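Local coordinates for protein putative metalloprotease II (Bacteroides fragilis, PDB 4ON1) that probably acts as a secreted zinc-dependent endopeptidase of the fragilysin type, apparently in its proenzyme form, with the N-terminal domain still attached to the metalloprotease domain, at residues Tyr122-Tyr126 and Thr324-His328; Lys136-Thr142 and Ile153-Asp159; Leu340-Val345 and Asn369-Met373. One frame throughout, in Å; residues are numbered along the deposited sequence.

Contact 1: residues Tyr122-Tyr126 and Thr324-His328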
loop_
_atom_site.group_PDB
_atom_site.type_symbol
_atom_site.label_atom_id
_atom_site.label_comp_id
_atom_site.label_asym_id
_atom_site.label_seq_id
_atom_site.Cartn_x
_atom_site.Cartn_y
_atom_site.Cartn_z
ATOM N N TYR A 122 12.860 12.211 -0.135
ATOM C CA TYR A 122 13.707 11.025 -0.206
ATOM C C TYR A 122 15.183 11.351 -0.004
ATOM O O TYR A 122 15.938 10.536 0.524
ATOM C CB TYR A 122 13.509 10.309 -1.538
ATOM C CG TYR A 122 12.247 9.490 -1.562
ATOM C CD1 TYR A 122 11.160 9.879 -2.326
ATOM C CD2 TYR A 122 12.132 8.347 -0.789
ATOM C CE1 TYR A 122 9.991 9.136 -2.339
ATOM C CE2 TYR A 122 10.969 7.594 -0.795
ATOM C CZ TYR A 122 9.901 7.997 -1.571
ATOM O OH TYR A 122 8.742 7.255 -1.580
ATOM N N GLN A 123 15.593 12.544 -0.420
ATOM C CA GLN A 123 16.962 12.987 -0.188
ATOM C C GLN A 123 17.211 13.196 1.306
ATOM O O GLN A 123 18.256 12.820 1.829
ATOM C CB GLN A 123 17.260 14.273 -0.965
ATOM C CG GLN A 123 17.536 14.060 -2.447
ATOM C CD GLN A 123 17.486 15.349 -3.251
ATOM O OE1 GLN A 123 17.115 16.405 -2.735
ATOM N NE2 GLN A 123 17.874 15.269 -4.518
ATOM N N ASN A 124 16.241 13.787 1.993
ATOM C CA ASN A 124 16.398 14.060 3.414
ATOM C C ASN A 124 16.290 12.814 4.293
ATOM O O ASN A 124 16.845 12.775 5.389
ATOM C CB ASN A 124 15.331 15.057 3.870
ATOM C CG ASN A 124 15.481 16.414 3.224
ATOM O OD1 ASN A 124 16.512 16.722 2.631
ATOM N ND2 ASN A 124 14.434 17.228 3.313
ATOM N N HIS A 125 15.605 11.785 3.800
ATOM C CA HIS A 125 15.358 10.603 4.618
ATOM C C HIS A 125 16.259 9.406 4.308
ATOM O O HIS A 125 16.333 8.476 5.107
ATOM C CB HIS A 125 13.890 10.182 4.483
ATOM C CG HIS A 125 12.933 11.113 5.158
ATOM N ND1 HIS A 125 12.704 12.398 4.712
ATOM C CD2 HIS A 125 12.155 10.955 6.256
ATOM C CE1 HIS A 125 11.823 12.987 5.498
ATOM N NE2 HIS A 125 11.474 12.134 6.444
ATOM N N TYR A 126 16.941 9.415 3.166
ATOM C CA TYR A 126 17.800 8.282 2.818
ATOM C C TYR A 126 19.209 8.687 2.383
ATOM O O TYR A 126 20.130 7.873 2.417
ATOM C CB TYR A 126 17.145 7.435 1.724
ATOM C CG TYR A 126 15.832 6.816 2.144
ATOM C CD1 TYR A 126 14.627 7.383 1.763
ATOM C CD2 TYR A 126 15.797 5.651 2.899
ATOM C CE1 TYR A 126 13.423 6.821 2.134
ATOM C CE2 TYR A 126 14.591 5.084 3.284
ATOM C CZ TYR A 126 13.408 5.676 2.893
ATOM O OH TYR A 126 12.199 5.131 3.256
ATOM N N THR A 324 2.848 4.786 6.281
ATOM C CA THR A 324 2.827 4.585 4.831
ATOM C C THR A 324 4.239 4.597 4.264
ATOM O O THR A 324 4.423 4.509 3.049
ATOM C CB THR A 324 2.006 5.657 4.101
ATOM O OG1 THR A 324 2.490 6.957 4.469
ATOM C CG2 THR A 324 0.547 5.535 4.472
ATOM N N SER A 325 5.226 4.725 5.147
ATOM C CA SER A 325 6.626 4.835 4.741
ATOM C C SER A 325 7.064 3.696 3.818
ATOM O O SER A 325 6.728 2.532 4.044
ATOM C CB SER A 325 7.532 4.870 5.979
ATOM O OG SER A 325 8.890 4.743 5.600
ATOM N N SER A 326 7.815 4.056 2.779
ATOM C CA SER A 326 8.416 3.104 1.842
ATOM C C SER A 326 9.285 2.055 2.529
ATOM O O SER A 326 9.469 0.958 2.010
ATOM C CB SER A 326 9.270 3.855 0.811
ATOM O OG SER A 326 8.519 4.857 0.147
ATOM N N SER A 327 9.837 2.414 3.685
ATOM C CA SER A 327 10.638 1.501 4.495
ATOM C C SER A 327 9.790 0.395 5.091
ATOM O O SER A 327 10.318 -0.619 5.536
ATOM C CB SER A 327 11.356 2.257 5.611
ATOM O OG SER A 327 12.167 3.282 5.072
ATOM N N HIS A 328 8.479 0.616 5.141
ATOM C CA HIS A 328 7.553 -0.377 5.683
ATOM C C HIS A 328 6.403 -0.633 4.721
ATOM O O HIS A 328 5.243 -0.335 5.030
ATOM C CB HIS A 328 7.019 0.092 7.036
ATOM C CG HIS A 328 8.096 0.354 8.038
ATOM N ND1 HIS A 328 8.684 -0.651 8.778
ATOM C CD2 HIS A 328 8.705 1.503 8.416
ATOM C CE1 HIS A 328 9.601 -0.132 9.571
ATOM N NE2 HIS A 328 9.634 1.174 9.373
#

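Contact 2: residues Lys136-Thr142 and Ile153-Asp159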
loop_
_atom_site.group_PDB
_atom_site.type_symbol
_atom_site.label_atom_id
_atom_site.label_comp_id
_atom_site.label_asym_id
_atom_site.label_seq_id
_atom_site.Cartn_x
_atom_site.Cartn_y
_atom_site.Cartn_z
ATOM N N LYS A 136 23.480 3.265 -4.171
ATOM C CA LYS A 136 22.430 4.238 -4.466
ATOM C C LYS A 136 21.026 3.823 -4.009
ATOM O O LYS A 136 20.275 3.236 -4.792
ATOM C CB LYS A 136 22.395 4.523 -5.971
ATOM C CG LYS A 136 23.629 5.220 -6.538
ATOM C CD LYS A 136 23.422 5.532 -8.020
ATOM C CE LYS A 136 24.414 6.558 -8.545
ATOM N NZ LYS A 136 25.816 6.054 -8.526
ATOM N N ILE A 137 20.662 4.118 -2.763
ATOM C CA ILE A 137 19.277 3.895 -2.336
ATOM C C ILE A 137 18.320 4.797 -3.121
ATOM O O ILE A 137 17.275 4.350 -3.608
ATOM C CB ILE A 137 19.067 4.160 -0.834
ATOM C CG1 ILE A 137 19.907 3.211 0.018
ATOM C CG2 ILE A 137 17.595 3.999 -0.466
ATOM C CD1 ILE A 137 19.569 3.284 1.503
ATOM N N VAL A 138 18.678 6.072 -3.238
ATOM C CA VAL A 138 17.846 7.028 -3.957
ATOM C C VAL A 138 18.565 7.611 -5.171
ATOM O O VAL A 138 19.650 8.176 -5.045
ATOM C CB VAL A 138 17.408 8.191 -3.048
ATOM C CG1 VAL A 138 16.646 9.232 -3.860
ATOM C CG2 VAL A 138 16.569 7.680 -1.882
ATOM N N VAL A 139 17.965 7.458 -6.345
ATOM C CA VAL A 139 18.491 8.081 -7.559
ATOM C C VAL A 139 17.468 9.057 -8.137
ATOM O O VAL A 139 16.304 8.705 -8.304
ATOM C CB VAL A 139 18.863 7.038 -8.630
ATOM C CG1 VAL A 139 19.262 7.726 -9.929
ATOM C CG2 VAL A 139 19.991 6.149 -8.128
ATOM N N CYS A 140 17.892 10.290 -8.399
ATOM C CA CYS A 140 17.020 11.277 -9.027
ATOM C C CYS A 140 17.466 11.517 -10.458
ATOM O O CYS A 140 18.590 11.943 -10.691
ATOM C CB CYS A 140 17.023 12.600 -8.251
ATOM S SG CYS A 140 16.540 12.459 -6.513
ATOM N N ASN A 141 16.593 11.218 -11.413
ATOM C CA ASN A 141 16.902 11.442 -12.823
ATOM C C ASN A 141 16.384 12.794 -13.298
ATOM O O ASN A 141 15.195 13.094 -13.186
ATOM C CB ASN A 141 16.331 10.316 -13.685
ATOM C CG ASN A 141 17.064 8.998 -13.480
ATOM O OD1 ASN A 141 18.230 8.863 -13.856
ATOM N ND2 ASN A 141 16.383 8.022 -12.889
ATOM N N THR A 142 17.293 13.614 -13.817
ATOM C CA THR A 142 16.959 14.978 -14.211
ATOM C C THR A 142 17.196 15.248 -15.695
ATOM O O THR A 142 17.827 14.450 -16.389
ATOM C CB THR A 142 17.773 15.996 -13.390
ATOM O OG1 THR A 142 19.146 15.954 -13.801
ATOM C CG2 THR A 142 17.691 15.666 -11.910
ATOM N N ILE A 153 13.655 17.618 -12.329
ATOM C CA ILE A 153 13.626 16.186 -12.033
ATOM C C ILE A 153 12.542 15.467 -12.834
ATOM O O ILE A 153 11.380 15.878 -12.839
ATOM C CB ILE A 153 13.427 15.937 -10.533
ATOM C CG1 ILE A 153 14.593 16.560 -9.769
ATOM C CG2 ILE A 153 13.329 14.439 -10.233
ATOM C CD1 ILE A 153 14.522 16.372 -8.294
ATOM N N LYS A 154 12.942 14.394 -13.511
ATOM C CA LYS A 154 12.049 13.602 -14.355
ATOM C C LYS A 154 11.339 12.507 -13.553
ATOM O O LYS A 154 10.118 12.342 -13.619
ATOM C CB LYS A 154 12.854 12.960 -15.496
ATOM C CG LYS A 154 13.710 13.941 -16.303
ATOM C CD LYS A 154 13.030 14.366 -17.583
ATOM C CE LYS A 154 13.619 13.637 -18.772
ATOM N NZ LYS A 154 12.765 13.775 -19.984
ATOM N N ASN A 155 12.139 11.743 -12.819
ATOM C CA ASN A 155 11.653 10.646 -11.996
ATOM C C ASN A 155 12.551 10.385 -10.800
ATOM O O ASN A 155 13.676 10.885 -10.727
ATOM C CB ASN A 155 11.544 9.377 -12.831
ATOM C CG ASN A 155 12.883 8.929 -13.367
ATOM O OD1 ASN A 155 13.691 8.339 -12.641
ATOM N ND2 ASN A 155 13.131 9.202 -14.647
ATOM N N ILE A 156 12.050 9.564 -9.888
ATOM C CA ILE A 156 12.790 9.129 -8.718
ATOM C C ILE A 156 12.833 7.607 -8.725
ATOM O O ILE A 156 11.816 6.959 -8.953
ATOM C CB ILE A 156 12.139 9.605 -7.406
ATOM C CG1 ILE A 156 12.054 11.125 -7.364
ATOM C CG2 ILE A 156 12.934 9.128 -6.227
ATOM C CD1 ILE A 156 13.367 11.788 -7.593
ATOM N N ARG A 157 14.013 7.047 -8.483
ATOM C CA ARG A 157 14.205 5.602 -8.415
ATOM C C ARG A 157 14.656 5.222 -7.007
ATOM O O ARG A 157 15.735 5.613 -6.571
ATOM C CB ARG A 157 15.241 5.166 -9.454
ATOM C CG ARG A 157 15.532 3.679 -9.515
ATOM C CD ARG A 157 16.802 3.464 -10.310
ATOM N NE ARG A 157 16.995 2.077 -10.711
ATOM C CZ ARG A 157 17.571 1.153 -9.951
ATOM N NH1 ARG A 157 17.994 1.462 -8.731
ATOM N NH2 ARG A 157 17.717 -0.083 -10.413
ATOM N N ILE A 158 13.820 4.472 -6.301
ATOM C CA ILE A 158 14.095 4.102 -4.917
ATOM C C ILE A 158 14.328 2.601 -4.797
ATOM O O ILE A 158 13.504 1.808 -5.247
ATOM C CB ILE A 158 12.938 4.481 -3.980
ATOM C CG1 ILE A 158 12.538 5.940 -4.178
ATOM C CG2 ILE A 158 13.334 4.227 -2.530
ATOM C CD1 ILE A 158 13.597 6.900 -3.680
ATOM N N ASP A 159 15.437 2.209 -4.179
ATOM C CA ASP A 159 15.658 0.798 -3.900
ATOM C C ASP A 159 14.988 0.437 -2.575
ATOM O O ASP A 159 15.523 0.721 -1.506
ATOM C CB ASP A 159 17.156 0.484 -3.858
ATOM C CG ASP A 159 17.446 -1.004 -3.955
ATOM O OD1 ASP A 159 18.443 -1.366 -4.615
ATOM O OD2 ASP A 159 16.689 -1.808 -3.369
#

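Contact 3: residues Leu340-Val345 and Asn369-Met373. With ZN (zinc ion), chain C.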
loop_
_atom_site.group_PDB
_atom_site.type_symbol
_atom_site.label_atom_id
_atom_site.label_comp_id
_atom_site.label_asym_id
_atom_site.label_seq_id
_atom_site.Cartn_x
_atom_site.Cartn_y
_atom_site.Cartn_z
ATOM N N LEU A 340 -8.935 -8.798 9.428
ATOM C CA LEU A 340 -9.668 -9.869 8.753
ATOM C C LEU A 340 -9.545 -11.216 9.468
ATOM O O LEU A 340 -10.216 -12.185 9.097
ATOM C CB LEU A 340 -9.177 -10.017 7.315
ATOM C CG LEU A 340 -9.608 -8.915 6.346
ATOM C CD1 LEU A 340 -8.744 -8.952 5.095
ATOM C CD2 LEU A 340 -11.071 -9.086 5.977
ATOM N N GLY A 341 -8.688 -11.290 10.481
ATOM C CA GLY A 341 -8.559 -12.511 11.260
ATOM C C GLY A 341 -7.209 -13.206 11.243
ATOM O O GLY A 341 -6.996 -14.164 11.993
ATOM N N ALA A 342 -6.283 -12.726 10.416
ATOM C CA ALA A 342 -4.970 -13.361 10.332
ATOM C C ALA A 342 -4.156 -13.135 11.604
ATOM O O ALA A 342 -4.188 -12.057 12.207
ATOM C CB ALA A 342 -4.201 -12.846 9.114
ATOM N N GLU A 343 -3.390 -14.150 11.986
ATOM C CA GLU A 343 -2.531 -14.075 13.158
ATOM C C GLU A 343 -1.069 -14.140 12.742
ATOM O O GLU A 343 -0.765 -14.465 11.595
ATOM C CB GLU A 343 -2.864 -15.211 14.129
ATOM C CG GLU A 343 -3.838 -14.785 15.213
ATOM C CD GLU A 343 -4.715 -15.915 15.686
ATOM O OE1 GLU A 343 -4.391 -17.088 15.397
ATOM O OE2 GLU A 343 -5.737 -15.625 16.340
ATOM N N HIS A 344 -0.165 -13.802 13.661
ATOM C CA HIS A 344 1.260 -13.882 13.362
ATOM C C HIS A 344 1.664 -15.331 13.102
ATOM O O HIS A 344 1.117 -16.247 13.709
ATOM C CB HIS A 344 2.089 -13.288 14.508
ATOM C CG HIS A 344 2.026 -11.792 14.577
ATOM N ND1 HIS A 344 2.215 -11.093 15.747
ATOM C CD2 HIS A 344 1.761 -10.872 13.620
ATOM C CE1 HIS A 344 2.090 -9.795 15.505
ATOM N NE2 HIS A 344 1.817 -9.637 14.221
ATOM N N VAL A 345 2.628 -15.536 12.207
ATOM C CA VAL A 345 3.128 -16.879 11.899
ATOM C C VAL A 345 4.659 -16.890 11.870
ATOM O O VAL A 345 5.283 -15.830 11.869
ATOM C CB VAL A 345 2.585 -17.386 10.544
ATOM C CG1 VAL A 345 1.070 -17.476 10.563
ATOM C CG2 VAL A 345 3.050 -16.471 9.416
ATOM N N ASN A 369 -4.311 -19.065 8.393
ATOM C CA ASN A 369 -4.772 -17.684 8.311
ATOM C C ASN A 369 -5.884 -17.539 7.260
ATOM O O ASN A 369 -6.833 -16.785 7.466
ATOM C CB ASN A 369 -3.613 -16.739 8.000
ATOM C CG ASN A 369 -2.861 -16.304 9.250
ATOM O OD1 ASN A 369 -3.364 -16.424 10.369
ATOM N ND2 ASN A 369 -1.644 -15.797 9.062
ATOM N N TRP A 370 -5.786 -18.277 6.153
ATOM C CA TRP A 370 -6.876 -18.306 5.175
ATOM C C TRP A 370 -8.173 -18.782 5.820
ATOM O O TRP A 370 -9.238 -18.192 5.619
ATOM C CB TRP A 370 -6.556 -19.229 4.007
ATOM C CG TRP A 370 -5.633 -18.687 2.979
ATOM C CD1 TRP A 370 -4.527 -17.914 3.181
ATOM C CD2 TRP A 370 -5.727 -18.900 1.568
ATOM N NE1 TRP A 370 -3.926 -17.633 1.976
ATOM C CE2 TRP A 370 -4.646 -18.222 0.972
ATOM C CE3 TRP A 370 -6.626 -19.592 0.752
ATOM C CZ2 TRP A 370 -4.440 -18.219 -0.406
ATOM C CZ3 TRP A 370 -6.419 -19.590 -0.615
ATOM C CH2 TRP A 370 -5.336 -18.909 -1.179
ATOM N N VAL A 371 -8.076 -19.864 6.586
ATOM C CA VAL A 371 -9.242 -20.392 7.280
ATOM C C VAL A 371 -9.808 -19.319 8.202
ATOM O O VAL A 371 -11.002 -19.013 8.147
ATOM C CB VAL A 371 -8.905 -21.651 8.091
ATOM C CG1 VAL A 371 -10.038 -22.001 9.058
ATOM C CG2 VAL A 371 -8.587 -22.822 7.164
ATOM N N ARG A 372 -8.935 -18.717 9.009
ATOM C CA ARG A 372 -9.347 -17.672 9.948
ATOM C C ARG A 372 -10.032 -16.513 9.245
ATOM O O ARG A 372 -11.031 -15.987 9.737
ATOM C CB ARG A 372 -8.147 -17.156 10.747
ATOM C CG ARG A 372 -7.627 -18.165 11.772
ATOM C CD ARG A 372 -6.288 -17.756 12.382
ATOM N NE ARG A 372 -5.763 -18.807 13.252
ATOM C CZ ARG A 372 -4.522 -19.287 13.195
ATOM N NH1 ARG A 372 -3.648 -18.781 12.333
ATOM N NH2 ARG A 372 -4.146 -20.252 14.025
ATOM N N MET A 373 -9.485 -16.108 8.100
ATOM C CA MET A 373 -10.035 -14.982 7.361
ATOM C C MET A 373 -11.360 -15.333 6.679
ATOM O O MET A 373 -12.292 -14.533 6.675
ATOM C CB MET A 373 -9.029 -14.472 6.329
ATOM C CG MET A 373 -7.838 -13.760 6.959
ATOM S SD MET A 373 -6.594 -13.241 5.768
ATOM C CE MET A 373 -5.899 -14.807 5.269
HETATM ZN ZN ZN C . 0.999 -8.025 13.404
#

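Contact 1: residues Tyr122-Tyr126 and Thr324-His328
Two tyrosine hydroxyls, one helical turn apart in the last part of helix 112-126, reach a serine-rich loop that follows strand 319-323. Tyr126 OH lies 2.6 Å from Ser327 OG in a short hydrogen bond in which either hydroxyl could be the donor. Ser327 OG sits at the edge of the Tyr126 ring and in its plane. Tyr122 OH is 3.0 Å from Ser326 OG, again in the ring plane; Tyr122 OH also meets His218 NE2, and Ser326 OG meets Asp219 OD1, both on helix 217-230. With CG of each tyrosine set beside its backbone N (chi1 -78° for Tyr122, -62° for Tyr126), both rings extend toward the loop.

Within the loop, Ser325 OG accepts from Ser327 N at 3.2 Å, and His328 N bonds Ser325 O at 2.8 Å. The backbones stay far apart, with CA of Tyr122 9.7 Å from CA of Ser326, and the long phenol side chains span the gap. The loop half is an ST turn within a type I beta turn from Ser325 to His328, joined by tyrosine hydroxyls to the fragilysin N-terminal domain.

Contact 2: residues Lys136-Thr142 and Ile153-Asp159
An antiparallel beta hairpin, strand 138-142 paired with strand 153-159, forms this contact within the N-terminal domain, and a classic beta bulge interrupts its regular register. Val139 and Arg157 make the hydrogen-bonded pair at the centre: Val139 N to Arg157 O is 2.9 Å, and Arg157 N returns to Val139 O at 2.8 Å, both close to straight. Asp159 N adds a bond to Ile137 O just before strand 138-142 begins. At the other end Lys154 and Asn155 both face Asn141: Lys154 N reaches Asn141 O at 2.6 Å, while Asn155 N gives the same oxygen only a weak bond.

Side chains split between the two faces. Val138, Cys140, Ile156 and Ile158 share one, where Ile158 CD1 lies 3.6 Å from Val138 CG2 and Ile156 CD1 presses on Cys140 SG at 3.4 Å. Helix 112-126 covers this face, with Met115 and Ala119 on Ile156 and Tyr122 on Ile158.

On the other face Asn141 ND2 donates to Asn155 OD1 at 2.7 Å, with the amide planes turned 50° apart. Asn155 CG stands between its own backbone N and carbonyl carbon (chi1 62°), which brings OD1 to Asn141 while ND2 bonds the backbone oxygens of Arg24 and Met26. Arg157, extended from CG to NE, reaches a salt bridge with Glu49.

The chemistry is therefore two-sided: branched aliphatic side chains and the Cys140 sulfur pack under the helix, whereas amides and a charged pair tie the opposite face to neighbouring parts of the domain, with buried Asn155 using both ends of its amide.

Contact 3: residues Leu340-Val345 and Asn369-Met373
Leaving helix 331-340 through a Schellman motif at Gly341 (phi 118°), the chain passes close to helix 367-378, with CA of Gly341 4.8 Å from CA of Met373. Leu340 O receives a CA-H...O contact from Met373 CA at 3.3 Å. Met373 also lays its CG against Leu340 CB and its SD near Ala342 CB.

Asn369 grips the backbone of Glu343 twice. Glu343 N donates to Asn369 OD1 at 2.8 Å, nearly straight at hydrogen but from above the carbonyl plane, and Asn369 ND2 returns a bond to Glu343 O at 3.0 Å, within that oxygen's carbonyl plane. Arg372 NH1 reaches Asn369 OD1 from the opposite face at 3.1 Å, so two donors sandwich one oxygen.

Glu343 OE1 hovers over the centre of the Arg372 guanidinium, 3.1 Å from NE. This salt bridge rests on charge alone, as no N-H points at the oxygen.

The CB of His344 points away from helix 367-378, and NE2 of its ring binds the zinc ion at 2.0 Å, alongside His334, His338 and Asp176. The paired amide bonds hold the backbone of Glu343, the residue before this ligand, consistent with Asn369 being a second-shell residue that helps position His344.

In the fold
Contacts 1 and 2 adjoin, their centres 13 Å apart, and meet at helix 112-126, which supplies the tyrosines of contact 1 and covers one face of the hairpin of contact 2: Tyr122 packs on Ile158 and Tyr126 on Val138, so the hairpin backs the helix that meets the 324-328 loop. Contact 3 stands apart, its centre 29 Å from contact 1 and 37 Å from contact 2, at the zinc site of the metalloprotease domain. Contacts 1 and 3 are largely buried, whereas contact 2 is partly buried. Contact 1 joins the two family regions through hydroxyls. Contact 2 depends on strand pairing and aliphatic packing inside the N-terminal domain. Contact 3 combines amide-to-backbone bonds, a charge pair and a metal ligand.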